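Local coordinates for protein bradyzoite pseudokinase 1 (Toxoplasma gondii, PDB 6M7Z) that regulates membrane ultrastructure of the parasitophorous vacuole as a divergent member of the protein kinase family that lacks the glycine-rich loop, at residues A[164-169]-A[188-194]; A[106-110]-A[182-186]; A[147-151]-A[295-301]; A[152-158]-A[303-307]. All blocks are in the same frame, centred on the assembly; numbering follows the deposited sequence.

Contact 1 of 4, residues A[164-169]-A[188-194]; sequences GLLHRS and LDTAAPI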
loop_
_atom_site.group_PDB
_atom_site.type_symbol
_atom_site.label_atom_id
_atom_site.label_comp_id
_atom_site.label_asym_id
_atom_site.label_seq_id
_atom_site.Cartn_x
_atom_site.Cartn_y
_atom_site.Cartn_z
ATOM N N GLY A 164 9.599 12.426 2.133
ATOM C CA GLY A 164 9.741 13.279 0.959
ATOM C C GLY A 164 9.067 12.708 -0.288
ATOM O O GLY A 164 9.471 13.032 -1.417
ATOM N N LEU A 165 8.035 11.869 -0.114
ATOM C CA LEU A 165 7.367 11.202 -1.240
ATOM C C LEU A 165 5.873 11.550 -1.244
ATOM O O LEU A 165 5.200 11.473 -0.204
ATOM C CB LEU A 165 7.558 9.684 -1.126
ATOM C CG LEU A 165 8.985 9.174 -1.338
ATOM C CD1 LEU A 165 9.093 7.702 -0.975
ATOM C CD2 LEU A 165 9.440 9.398 -2.772
ATOM N N LEU A 166 5.354 11.894 -2.431
ATOM C CA LEU A 166 3.926 11.862 -2.722
ATOM C C LEU A 166 3.543 10.448 -3.155
ATOM O O LEU A 166 4.373 9.729 -3.766
ATOM C CB LEU A 166 3.619 12.822 -3.865
ATOM C CG LEU A 166 3.817 14.299 -3.536
ATOM C CD1 LEU A 166 3.548 15.180 -4.734
ATOM C CD2 LEU A 166 2.948 14.728 -2.369
ATOM N N HIS A 167 2.276 10.072 -2.884
ATOM C CA HIS A 167 1.744 8.788 -3.332
ATOM C C HIS A 167 1.315 8.874 -4.800
ATOM O O HIS A 167 1.738 8.057 -5.628
ATOM C CB HIS A 167 0.599 8.325 -2.434
ATOM C CG HIS A 167 0.144 6.936 -2.747
ATOM N ND1 HIS A 167 -0.623 6.654 -3.851
ATOM C CD2 HIS A 167 0.358 5.753 -2.121
ATOM C CE1 HIS A 167 -0.889 5.362 -3.871
ATOM N NE2 HIS A 167 -0.274 4.784 -2.846
ATOM N N ARG A 168 0.421 9.830 -5.070
ATOM C CA ARG A 168 -0.052 10.242 -6.415
ATOM C C ARG A 168 -1.205 9.380 -6.946
ATOM O O ARG A 168 -1.755 9.771 -7.938
ATOM C CB ARG A 168 1.088 10.305 -7.440
ATOM C CG ARG A 168 2.206 11.273 -7.058
ATOM C CD ARG A 168 3.081 11.677 -8.238
ATOM N NE ARG A 168 3.764 10.513 -8.809
ATOM C CZ ARG A 168 3.995 10.320 -10.110
ATOM N NH1 ARG A 168 3.874 11.330 -10.969
ATOM N NH2 ARG A 168 4.287 9.102 -10.534
ATOM N N SER A 169 -1.609 8.274 -6.301
ATOM C CA SER A 169 -2.739 7.464 -6.810
ATOM C C SER A 169 -3.590 6.870 -5.669
ATOM O O SER A 169 -4.044 5.736 -5.749
ATOM C CB SER A 169 -2.228 6.391 -7.748
ATOM O OG SER A 169 -1.378 5.450 -7.091
ATOM N N LEU A 188 2.751 1.637 -3.927
ATOM C CA LEU A 188 3.816 2.635 -3.855
ATOM C C LEU A 188 4.607 2.760 -5.161
ATOM O O LEU A 188 5.505 3.602 -5.243
ATOM C CB LEU A 188 4.743 2.267 -2.693
ATOM C CG LEU A 188 4.094 2.295 -1.311
ATOM C CD1 LEU A 188 5.159 2.006 -0.246
ATOM C CD2 LEU A 188 3.416 3.635 -1.055
ATOM N N ASP A 189 4.267 1.969 -6.188
ATOM C CA ASP A 189 4.910 2.083 -7.508
ATOM C C ASP A 189 4.671 3.469 -8.128
ATOM O O ASP A 189 5.423 3.864 -9.004
ATOM C CB ASP A 189 4.445 0.982 -8.476
ATOM C CG ASP A 189 2.938 0.883 -8.645
ATOM O OD1 ASP A 189 2.234 0.603 -7.626
ATOM O OD2 ASP A 189 2.466 1.092 -9.774
ATOM N N THR A 190 3.633 4.202 -7.717
ATOM C CA THR A 190 3.345 5.546 -8.289
ATOM C C THR A 190 4.010 6.666 -7.484
ATOM O O THR A 190 3.907 7.829 -7.886
ATOM C CB THR A 190 1.844 5.836 -8.400
ATOM O OG1 THR A 190 1.286 5.858 -7.080
ATOM C CG2 THR A 190 1.127 4.810 -9.258
ATOM N N ALA A 191 4.658 6.331 -6.367
ATOM C CA ALA A 191 5.217 7.346 -5.471
ATOM C C ALA A 191 6.372 8.083 -6.157
ATOM O O ALA A 191 7.051 7.531 -7.033
ATOM C CB ALA A 191 5.682 6.712 -4.189
ATOM N N ALA A 192 6.567 9.344 -5.771
ATOM C CA ALA A 192 7.577 10.219 -6.413
ATOM C C ALA A 192 7.925 11.355 -5.455
ATOM O O ALA A 192 7.139 11.682 -4.572
ATOM C CB ALA A 192 7.061 10.772 -7.729
ATOM N N PRO A 193 9.102 11.996 -5.596
ATOM C CA PRO A 193 9.517 13.038 -4.663
ATOM C C PRO A 193 8.613 14.283 -4.709
ATOM O O PRO A 193 8.142 14.649 -5.769
ATOM C CB PRO A 193 10.935 13.423 -5.124
ATOM C CG PRO A 193 11.373 12.309 -6.054
ATOM C CD PRO A 193 10.096 11.765 -6.651
ATOM N N ILE A 194 8.411 14.907 -3.547
ATOM C CA ILE A 194 7.860 16.243 -3.418
ATOM C C ILE A 194 8.908 17.211 -3.964
ATOM O O ILE A 194 8.586 17.982 -4.823
ATOM C CB ILE A 194 7.536 16.606 -1.951
ATOM C CG1 ILE A 194 6.664 15.564 -1.231
ATOM C CG2 ILE A 194 6.946 18.010 -1.871
ATOM C CD1 ILE A 194 6.723 15.681 0.280
#

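Contact 2 of 4, residues A[106-110]-A[182-186]; sequences SPLLL and TVVLG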
loop_
_atom_site.group_PDB
_atom_site.type_symbol
_atom_site.label_atom_id
_atom_site.label_comp_id
_atom_site.label_asym_id
_atom_site.label_seq_id
_atom_site.Cartn_x
_atom_site.Cartn_y
_atom_site.Cartn_z
ATOM N N SER A 106 8.604 0.881 7.974
ATOM C CA SER A 106 7.662 1.916 8.361
ATOM C C SER A 106 6.380 1.197 8.744
ATOM O O SER A 106 5.851 0.438 7.940
ATOM C CB SER A 106 7.420 2.899 7.250
ATOM O OG SER A 106 8.627 3.474 6.783
ATOM N N PRO A 107 5.827 1.409 9.962
ATOM C CA PRO A 107 4.720 0.581 10.445
ATOM C C PRO A 107 3.424 0.631 9.614
ATOM O O PRO A 107 2.672 -0.336 9.618
ATOM C CB PRO A 107 4.438 1.141 11.847
ATOM C CG PRO A 107 5.705 1.890 12.233
ATOM C CD PRO A 107 6.237 2.442 10.934
ATOM N N LEU A 108 3.162 1.751 8.929
ATOM C CA LEU A 108 1.895 1.951 8.215
ATOM C C LEU A 108 2.071 1.866 6.688
ATOM O O LEU A 108 1.170 2.272 5.967
ATOM C CB LEU A 108 1.325 3.316 8.627
ATOM C CG LEU A 108 0.863 3.418 10.084
ATOM C CD1 LEU A 108 0.129 4.733 10.319
ATOM C CD2 LEU A 108 -0.045 2.245 10.474
ATOM N N LEU A 109 3.215 1.365 6.199
ATOM C CA LEU A 109 3.434 1.152 4.768
ATOM C C LEU A 109 3.551 -0.358 4.496
ATOM O O LEU A 109 4.129 -1.088 5.312
ATOM C CB LEU A 109 4.699 1.887 4.317
ATOM C CG LEU A 109 4.725 3.400 4.579
ATOM C CD1 LEU A 109 5.963 4.053 3.973
ATOM C CD2 LEU A 109 3.483 4.106 4.056
ATOM N N LEU A 110 2.993 -0.810 3.357
ATOM C CA LEU A 110 3.025 -2.214 2.965
ATOM C C LEU A 110 4.484 -2.678 2.930
ATOM O O LEU A 110 5.284 -2.143 2.171
ATOM C CB LEU A 110 2.352 -2.367 1.604
ATOM C CG LEU A 110 2.291 -3.787 1.016
ATOM C CD1 LEU A 110 1.391 -4.673 1.869
ATOM C CD2 LEU A 110 1.775 -3.754 -0.429
ATOM N N THR A 182 -3.150 -4.881 11.147
ATOM C CA THR A 182 -2.589 -3.571 10.808
ATOM C C THR A 182 -3.113 -3.152 9.429
ATOM O O THR A 182 -3.150 -3.977 8.517
ATOM C CB THR A 182 -1.054 -3.597 10.760
ATOM O OG1 THR A 182 -0.551 -4.261 11.913
ATOM C CG2 THR A 182 -0.435 -2.218 10.693
ATOM N N VAL A 183 -3.521 -1.886 9.295
ATOM C CA VAL A 183 -3.924 -1.322 8.015
ATOM C C VAL A 183 -2.764 -0.477 7.491
ATOM O O VAL A 183 -2.325 0.433 8.164
ATOM C CB VAL A 183 -5.214 -0.496 8.144
ATOM C CG1 VAL A 183 -5.563 0.221 6.858
ATOM C CG2 VAL A 183 -6.369 -1.354 8.613
ATOM N N VAL A 184 -2.316 -0.788 6.267
ATOM C CA VAL A 184 -1.102 -0.213 5.679
ATOM C C VAL A 184 -1.413 0.381 4.302
ATOM O O VAL A 184 -2.333 -0.050 3.628
ATOM C CB VAL A 184 0.038 -1.246 5.582
ATOM C CG1 VAL A 184 0.392 -1.787 6.971
ATOM C CG2 VAL A 184 -0.288 -2.376 4.611
ATOM N N LEU A 185 -0.597 1.375 3.922
ATOM C CA LEU A 185 -0.672 2.024 2.632
ATOM C C LEU A 185 0.302 1.342 1.677
ATOM O O LEU A 185 1.499 1.271 1.945
ATOM C CB LEU A 185 -0.316 3.498 2.791
ATOM C CG LEU A 185 -0.312 4.328 1.513
ATOM C CD1 LEU A 185 -1.647 4.213 0.772
ATOM C CD2 LEU A 185 -0.005 5.780 1.846
ATOM N N GLY A 186 -0.241 0.875 0.548
ATOM C CA GLY A 186 0.520 0.241 -0.540
ATOM C C GLY A 186 0.339 1.014 -1.847
ATOM O O GLY A 186 0.081 2.247 -1.844
#

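Contact 3 of 4, residues A[147-151]-A[295-301]; sequences QVLAA and LFEGLNF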
loop_
_atom_site.group_PDB
_atom_site.type_symbol
_atom_site.label_atom_id
_atom_site.label_comp_id
_atom_site.label_asym_id
_atom_site.label_seq_id
_atom_site.Cartn_x
_atom_site.Cartn_y
_atom_site.Cartn_z
ATOM N N GLN A 147 -13.726 6.156 12.684
ATOM C CA GLN A 147 -12.865 7.192 13.221
ATOM C C GLN A 147 -11.401 6.728 13.160
ATOM O O GLN A 147 -10.521 7.467 12.724
ATOM C CB GLN A 147 -13.297 7.500 14.656
ATOM C CG GLN A 147 -12.474 8.585 15.324
ATOM C CD GLN A 147 -12.624 8.595 16.824
ATOM O OE1 GLN A 147 -12.901 7.570 17.451
ATOM N NE2 GLN A 147 -12.471 9.773 17.401
ATOM N N VAL A 148 -11.164 5.491 13.598
ATOM C CA VAL A 148 -9.814 4.953 13.734
ATOM C C VAL A 148 -9.252 4.620 12.347
ATOM O O VAL A 148 -8.062 4.824 12.107
ATOM C CB VAL A 148 -9.791 3.731 14.672
ATOM C CG1 VAL A 148 -8.410 3.080 14.721
ATOM C CG2 VAL A 148 -10.244 4.112 16.079
ATOM N N LEU A 149 -10.106 4.121 11.444
ATOM C CA LEU A 149 -9.671 3.768 10.088
ATOM C C LEU A 149 -9.201 5.030 9.364
ATOM O O LEU A 149 -8.124 5.053 8.762
ATOM C CB LEU A 149 -10.814 3.098 9.320
ATOM C CG LEU A 149 -10.496 2.727 7.869
ATOM C CD1 LEU A 149 -9.258 1.858 7.771
ATOM C CD2 LEU A 149 -11.663 1.989 7.256
ATOM N N ALA A 150 -10.009 6.084 9.460
ATOM C CA ALA A 150 -9.706 7.359 8.823
ATOM C C ALA A 150 -8.388 7.916 9.367
ATOM O O ALA A 150 -7.580 8.430 8.617
ATOM C CB ALA A 150 -10.845 8.320 9.034
ATOM N N ALA A 151 -8.182 7.783 10.680
ATOM C CA ALA A 151 -6.980 8.300 11.333
ATOM C C ALA A 151 -5.757 7.474 10.882
ATOM O O ALA A 151 -4.699 8.035 10.621
ATOM C CB ALA A 151 -7.154 8.279 12.833
ATOM N N LEU A 295 -13.164 15.010 14.382
ATOM C CA LEU A 295 -13.371 13.565 14.251
ATOM C C LEU A 295 -12.337 12.789 15.078
ATOM O O LEU A 295 -12.655 11.719 15.577
ATOM C CB LEU A 295 -13.283 13.177 12.770
ATOM C CG LEU A 295 -13.254 11.679 12.465
ATOM C CD1 LEU A 295 -14.532 11.012 12.978
ATOM C CD2 LEU A 295 -13.075 11.444 10.973
ATOM N N PHE A 296 -11.120 13.332 15.225
ATOM C CA PHE A 296 -9.987 12.578 15.794
ATOM C C PHE A 296 -9.670 12.968 17.247
ATOM O O PHE A 296 -8.676 12.486 17.793
ATOM C CB PHE A 296 -8.738 12.771 14.930
ATOM C CG PHE A 296 -8.925 12.418 13.481
ATOM C CD1 PHE A 296 -9.482 11.201 13.113
ATOM C CD2 PHE A 296 -8.544 13.300 12.480
ATOM C CE1 PHE A 296 -9.639 10.867 11.778
ATOM C CE2 PHE A 296 -8.714 12.970 11.144
ATOM C CZ PHE A 296 -9.249 11.749 10.799
ATOM N N GLU A 297 -10.501 13.801 17.880
ATOM C CA GLU A 297 -10.255 14.176 19.285
ATOM C C GLU A 297 -10.424 12.946 20.187
ATOM O O GLU A 297 -11.365 12.180 20.043
ATOM C CB GLU A 297 -11.148 15.338 19.721
ATOM C CG GLU A 297 -10.584 16.681 19.301
ATOM C CD GLU A 297 -11.555 17.837 19.383
ATOM O OE1 GLU A 297 -12.547 17.736 20.144
ATOM O OE2 GLU A 297 -11.314 18.830 18.675
ATOM N N GLY A 298 -9.468 12.783 21.104
ATOM C CA GLY A 298 -9.404 11.651 22.021
ATOM C C GLY A 298 -8.496 10.537 21.527
ATOM O O GLY A 298 -8.248 9.585 22.268
ATOM N N LEU A 299 -7.991 10.649 20.289
ATOM C CA LEU A 299 -7.107 9.635 19.705
ATOM C C LEU A 299 -5.642 10.018 19.941
ATOM O O LEU A 299 -5.257 11.172 19.763
ATOM C CB LEU A 299 -7.373 9.511 18.201
ATOM C CG LEU A 299 -8.590 8.690 17.795
ATOM C CD1 LEU A 299 -8.733 8.692 16.284
ATOM C CD2 LEU A 299 -8.489 7.269 18.328
ATOM N N ASN A 300 -4.842 9.015 20.314
ATOM C CA ASN A 300 -3.399 9.126 20.401
ATOM C C ASN A 300 -2.806 8.768 19.033
ATOM O O ASN A 300 -2.640 7.577 18.708
ATOM C CB ASN A 300 -2.830 8.235 21.510
ATOM C CG ASN A 300 -1.341 8.420 21.711
ATOM O OD1 ASN A 300 -0.726 9.317 21.125
ATOM N ND2 ASN A 300 -0.752 7.577 22.542
ATOM N N PHE A 301 -2.470 9.805 18.253
ATOM C CA PHE A 301 -1.894 9.638 16.919
ATOM C C PHE A 301 -0.531 8.932 16.982
ATOM O O PHE A 301 -0.152 8.278 16.023
ATOM C CB PHE A 301 -1.788 10.988 16.196
ATOM C CG PHE A 301 -2.935 11.243 15.250
ATOM C CD1 PHE A 301 -2.997 10.593 14.027
ATOM C CD2 PHE A 301 -3.974 12.096 15.593
ATOM C CE1 PHE A 301 -4.074 10.783 13.174
ATOM C CE2 PHE A 301 -5.046 12.291 14.734
ATOM C CZ PHE A 301 -5.093 11.638 13.525
#

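Contact 4 of 4, residues A[152-158]-A[303-307]; sequences NMVAALK and DIEEG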
loop_
_atom_site.group_PDB
_atom_site.type_symbol
_atom_site.label_atom_id
_atom_site.label_comp_id
_atom_site.label_asym_id
_atom_site.label_seq_id
_atom_site.Cartn_x
_atom_site.Cartn_y
_atom_site.Cartn_z
ATOM N N ASN A 152 -5.937 6.147 10.805
ATOM C CA ASN A 152 -4.929 5.183 10.315
ATOM C C ASN A 152 -4.498 5.592 8.888
ATOM O O ASN A 152 -3.306 5.621 8.560
ATOM C CB ASN A 152 -5.487 3.758 10.441
ATOM C CG ASN A 152 -4.462 2.640 10.307
ATOM O OD1 ASN A 152 -3.531 2.726 9.506
ATOM N ND2 ASN A 152 -4.642 1.562 11.063
ATOM N N MET A 153 -5.480 5.983 8.060
ATOM C CA MET A 153 -5.235 6.313 6.670
ATOM C C MET A 153 -4.452 7.627 6.546
ATOM O O MET A 153 -3.462 7.683 5.785
ATOM C CB MET A 153 -6.543 6.396 5.878
ATOM C CG MET A 153 -7.110 5.029 5.497
ATOM S SD MET A 153 -8.891 5.013 5.167
ATOM C CE MET A 153 -8.936 5.910 3.618
ATOM N N VAL A 154 -4.871 8.661 7.289
ATOM C CA VAL A 154 -4.171 9.963 7.314
ATOM C C VAL A 154 -2.731 9.763 7.807
ATOM O O VAL A 154 -1.798 10.319 7.250
ATOM C CB VAL A 154 -4.897 11.002 8.196
ATOM C CG1 VAL A 154 -4.123 12.304 8.296
ATOM C CG2 VAL A 154 -6.295 11.307 7.724
ATOM N N ALA A 155 -2.571 8.986 8.878
ATOM C CA ALA A 155 -1.268 8.768 9.496
ATOM C C ALA A 155 -0.331 8.094 8.491
ATOM O O ALA A 155 0.846 8.421 8.426
ATOM C CB ALA A 155 -1.402 7.932 10.749
ATOM N N ALA A 156 -0.875 7.131 7.740
ATOM C CA ALA A 156 -0.090 6.348 6.793
ATOM C C ALA A 156 0.458 7.280 5.701
ATOM O O ALA A 156 1.655 7.228 5.368
ATOM C CB ALA A 156 -0.926 5.240 6.228
ATOM N N LEU A 157 -0.413 8.155 5.192
ATOM C CA LEU A 157 -0.041 9.118 4.165
ATOM C C LEU A 157 1.044 10.068 4.696
ATOM O O LEU A 157 2.032 10.343 4.008
ATOM C CB LEU A 157 -1.279 9.914 3.737
ATOM C CG LEU A 157 -1.053 10.908 2.598
ATOM C CD1 LEU A 157 -0.374 10.237 1.424
ATOM C CD2 LEU A 157 -2.361 11.524 2.156
ATOM N N LYS A 158 0.853 10.557 5.925
ATOM C CA LYS A 158 1.804 11.454 6.574
ATOM C C LYS A 158 3.186 10.796 6.651
ATOM O O LYS A 158 4.195 11.463 6.386
ATOM C CB LYS A 158 1.334 11.849 7.977
ATOM C CG LYS A 158 2.081 13.051 8.544
ATOM C CD LYS A 158 1.935 13.260 10.029
ATOM C CE LYS A 158 3.027 14.147 10.590
ATOM N NZ LYS A 158 3.336 13.789 11.995
ATOM N N ASP A 303 0.251 6.368 18.731
ATOM C CA ASP A 303 -0.029 4.913 18.744
ATOM C C ASP A 303 -0.451 4.428 17.348
ATOM O O ASP A 303 -0.083 3.309 16.934
ATOM C CB ASP A 303 -1.123 4.542 19.748
ATOM C CG ASP A 303 -0.702 4.685 21.196
ATOM O OD1 ASP A 303 0.466 4.371 21.501
ATOM O OD2 ASP A 303 -1.546 5.100 22.009
ATOM N N ILE A 304 -1.239 5.251 16.645
ATOM C CA ILE A 304 -1.654 4.964 15.278
ATOM C C ILE A 304 -0.388 4.814 14.420
ATOM O O ILE A 304 -0.243 3.822 13.699
ATOM C CB ILE A 304 -2.588 6.060 14.716
ATOM C CG1 ILE A 304 -3.767 6.373 15.648
ATOM C CG2 ILE A 304 -3.047 5.668 13.319
ATOM C CD1 ILE A 304 -4.626 7.572 15.258
ATOM N N GLU A 305 0.527 5.787 14.553
ATOM C CA GLU A 305 1.752 5.887 13.757
ATOM C C GLU A 305 2.712 4.735 14.070
ATOM O O GLU A 305 3.512 4.368 13.220
ATOM C CB GLU A 305 2.431 7.239 13.973
ATOM C CG GLU A 305 1.683 8.395 13.333
ATOM C CD GLU A 305 2.206 9.789 13.639
ATOM O OE1 GLU A 305 1.797 10.737 12.944
ATOM O OE2 GLU A 305 3.012 9.924 14.577
ATOM N N GLU A 306 2.624 4.167 15.278
ATOM C CA GLU A 306 3.472 3.039 15.678
ATOM C C GLU A 306 2.866 1.725 15.183
ATOM O O GLU A 306 3.520 0.683 15.245
ATOM C CB GLU A 306 3.665 2.972 17.195
ATOM C CG GLU A 306 4.610 4.027 17.767
ATOM C CD GLU A 306 5.832 4.407 16.938
ATOM O OE1 GLU A 306 6.034 5.624 16.705
ATOM O OE2 GLU A 306 6.587 3.492 16.530
ATOM N N GLY A 307 1.612 1.772 14.722
ATOM C CA GLY A 307 0.999 0.649 14.018
ATOM C C GLY A 307 0.202 -0.255 14.937
ATOM O O GLY A 307 0.046 -1.451 14.652
#

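Contact 1 of 4, residues A[164-169]-A[188-194]
Residues 165-166 and 192-193 run antiparallel, with Leu166 and Ala192 as a hydrogen-bonded pair (Leu166 N to Ala192 O 2.8 Å, Ala192 N to Leu166 O 3.0 Å) and Ile194 N bonding to Gly164 O at 3.0 Å. The side chains of Leu166 and Ala192 leave on the same face of this short sheet, and Leu166 CG meets Ile194 CG1 at 3.9 Å with the two chains crossing at about a right angle. In kinase terms this is the strand pairing that connects the catalytic loop to the start of the activation segment: His167-Arg168-Ser169 falls where the family has His-Arg-Asp, and Leu188-Asp189 probably occupies the last two positions of the family's Asp-Phe-Gly. Next to the strands, Thr190 faces the catalytic-loop segment. A chi1 of 64° sets its OG1 between its own N and carbonyl carbon, from where it donates to His167 O (2.7 Å). Ser169 OG lies 2.7 Å from the same OG1. Arg168 grips Thr190 O side-on with two nitrogens in its guanidinium plane, NE at 2.8 Å and NH2 at 3.0 Å, while Ala192 CB covers one face of that group. The imidazole of His167 is fixed at both nitrogens: ND1 accepts from Ser169 N close to the ring plane, and NE2 bonds to Gly186 O.

Contact 2 of 4, residues A[106-110]-A[182-186]
Leu109 and Leu185 lie side by side and point the same way, Leu109 CD2 reaching Leu185 CB at 4.0 Å, whereas Leu110 and Val184 cross at about a right angle. Residues 106-110 follow helix 88-101 and precede strand 114-117, which makes them the αC-β4 loop of the kinase fold; here the loop lies along strand 183-185, on the far side from strand 175-177, by a single backbone bridge between Leu109 and Leu185. Two bonds define that bridge, and both are nearly straight at hydrogen: Leu185 N to Leu108 O, 2.8 Å, and Leu110 N to Leu185 O, 2.9 Å. Val184 turns toward the loop and divides its branches between two residues. With chi1 at -59°, CG1 is directed to Pro107 O, and CG2 fits against Leu110 CA at 3.7 Å. Leu108 extends in another direction, its CD2 touching Val183 O, and continues onto Asn152 and Ala155 of helix 146-161. The loop thereby packs against both strand and helix of the C-lobe. Leu110 CB rests 3.8 Å from Gly186 CA, and its CD2 lies over the same CA, where the residue has no side chain. For the other branch of Leu110, chi1 of 180° with chi2 near 66° turns CD1 toward Val184 CG2, 4.0 Å away.

Contact 3 of 4, residues A[147-151]-A[295-301]
Gln147 stretches its amide over to Leu295, and from it the first turn of helix 146-161 packs on the connection between helices 287-291 and 301-306. Helix 146-161 corresponds to αE of the kinase C-lobe, and its partner belongs to the C-terminal end of that lobe. Gln147 has CG opposite its backbone N (chi1 -179°) and an extended chain beyond, which brings NE2 to Leu295 O at 2.7 Å. NE2 lies in the plane of that carbonyl, while the acceptor sits 16° off the amide plane of Gln147. The aliphatic part of the same side chain touches leucines: its CG is 4.0 Å from Leu295 CD1 and 3.9 Å from Leu299 CD1, and Leu299 approaches it from the opposite direction. Gln147 O also meets the edge of the Phe296 ring, near CE1. Val148 points away from the loop, yet its CG2 still brushes Leu299 CD2 at 4.3 Å. Ala150 and Ala151 both aim their methyl groups at the loop. Ala150 CB is at the edge of the Phe296 ring, 3.9 Å from CE1, and Leu269 of helix 263-276 packs beside it. Ala151 CB meets three residues: Phe296 at CE1, Leu299 at CD1 and Phe301 at CE1. The loop keeps its shape through a type II turn from Phe296 to Leu299, and Asn300 then N-caps helix 301-306. Beyond the turn, Phe301 presents its ring edge to the backbone of helix 146-161, with CE1 3.8 Å from Ala151 O.

Contact 4 of 4, residues A[152-158]-A[303-307]
Apolar contact between Ile304 and Ala155 forms the centre of this helix-on-helix meeting. Helix 146-161 corresponds to αE of the kinase C-lobe, and helix 301-306, near the C-terminus, packs against it. Ile304 inserts a single branch: with chi1 at -51°, CG2 stands anti to the backbone N and is directed at helix 146-161, 3.8 Å from Ala155 CB and 3.6 Å from Asn152 CA. The small methyl of Ala155 and the CA of Asn152 receive the branch, and the two helices come close, with CA-to-CA separations of 6.0 Å for both Asn152 to Ile304 and Ala155 to Glu305. Ala155 CB is also brushed by the methylene CG of Glu305 at 4.1 Å, so the aliphatic part of an acidic side chain completes the apolar patch.

Electrostatic contact is confined to one pair. Lys158 NZ and Glu305 OE1 form a salt bridge, long at 3.5 Å. Both chains are extended beyond CG, and they approach obliquely; Lys158 CD comes to 3.9 Å from the same OE1. The positions 152, 155 and 158 are three residues apart, which places them along one face of their helix, apolar contact at one end and charge at the other.

Around this pair, helix 230-248 touches Met153 and Val154, helix 287-291 reaches Lys158 and Glu305 through Met291, and strand 183-185 packs on Asn152 and Ala156.

In the fold
Three of the contacts gather round helix 146-161. Contacts 3 and 4 use its successive turns, their centres about 10 Å apart, and contact 2 touches both, centre to centre about 8 Å from contact 4 and about 17 Å from contact 3. Contact 1 lies on the strand that follows this helix, its centre about 15 Å from that of contact 2, which it touches through its histidine. Along the chain the segments interlock: contacts 2, 3 and 4 cross one another, contact 1 crosses contact 2, and contact 1 is nested within contacts 3 and 4. C-terminal residues 295-307 thus close over a C-lobe core that also receives the αC-β4 loop, consistent with a kinase fold.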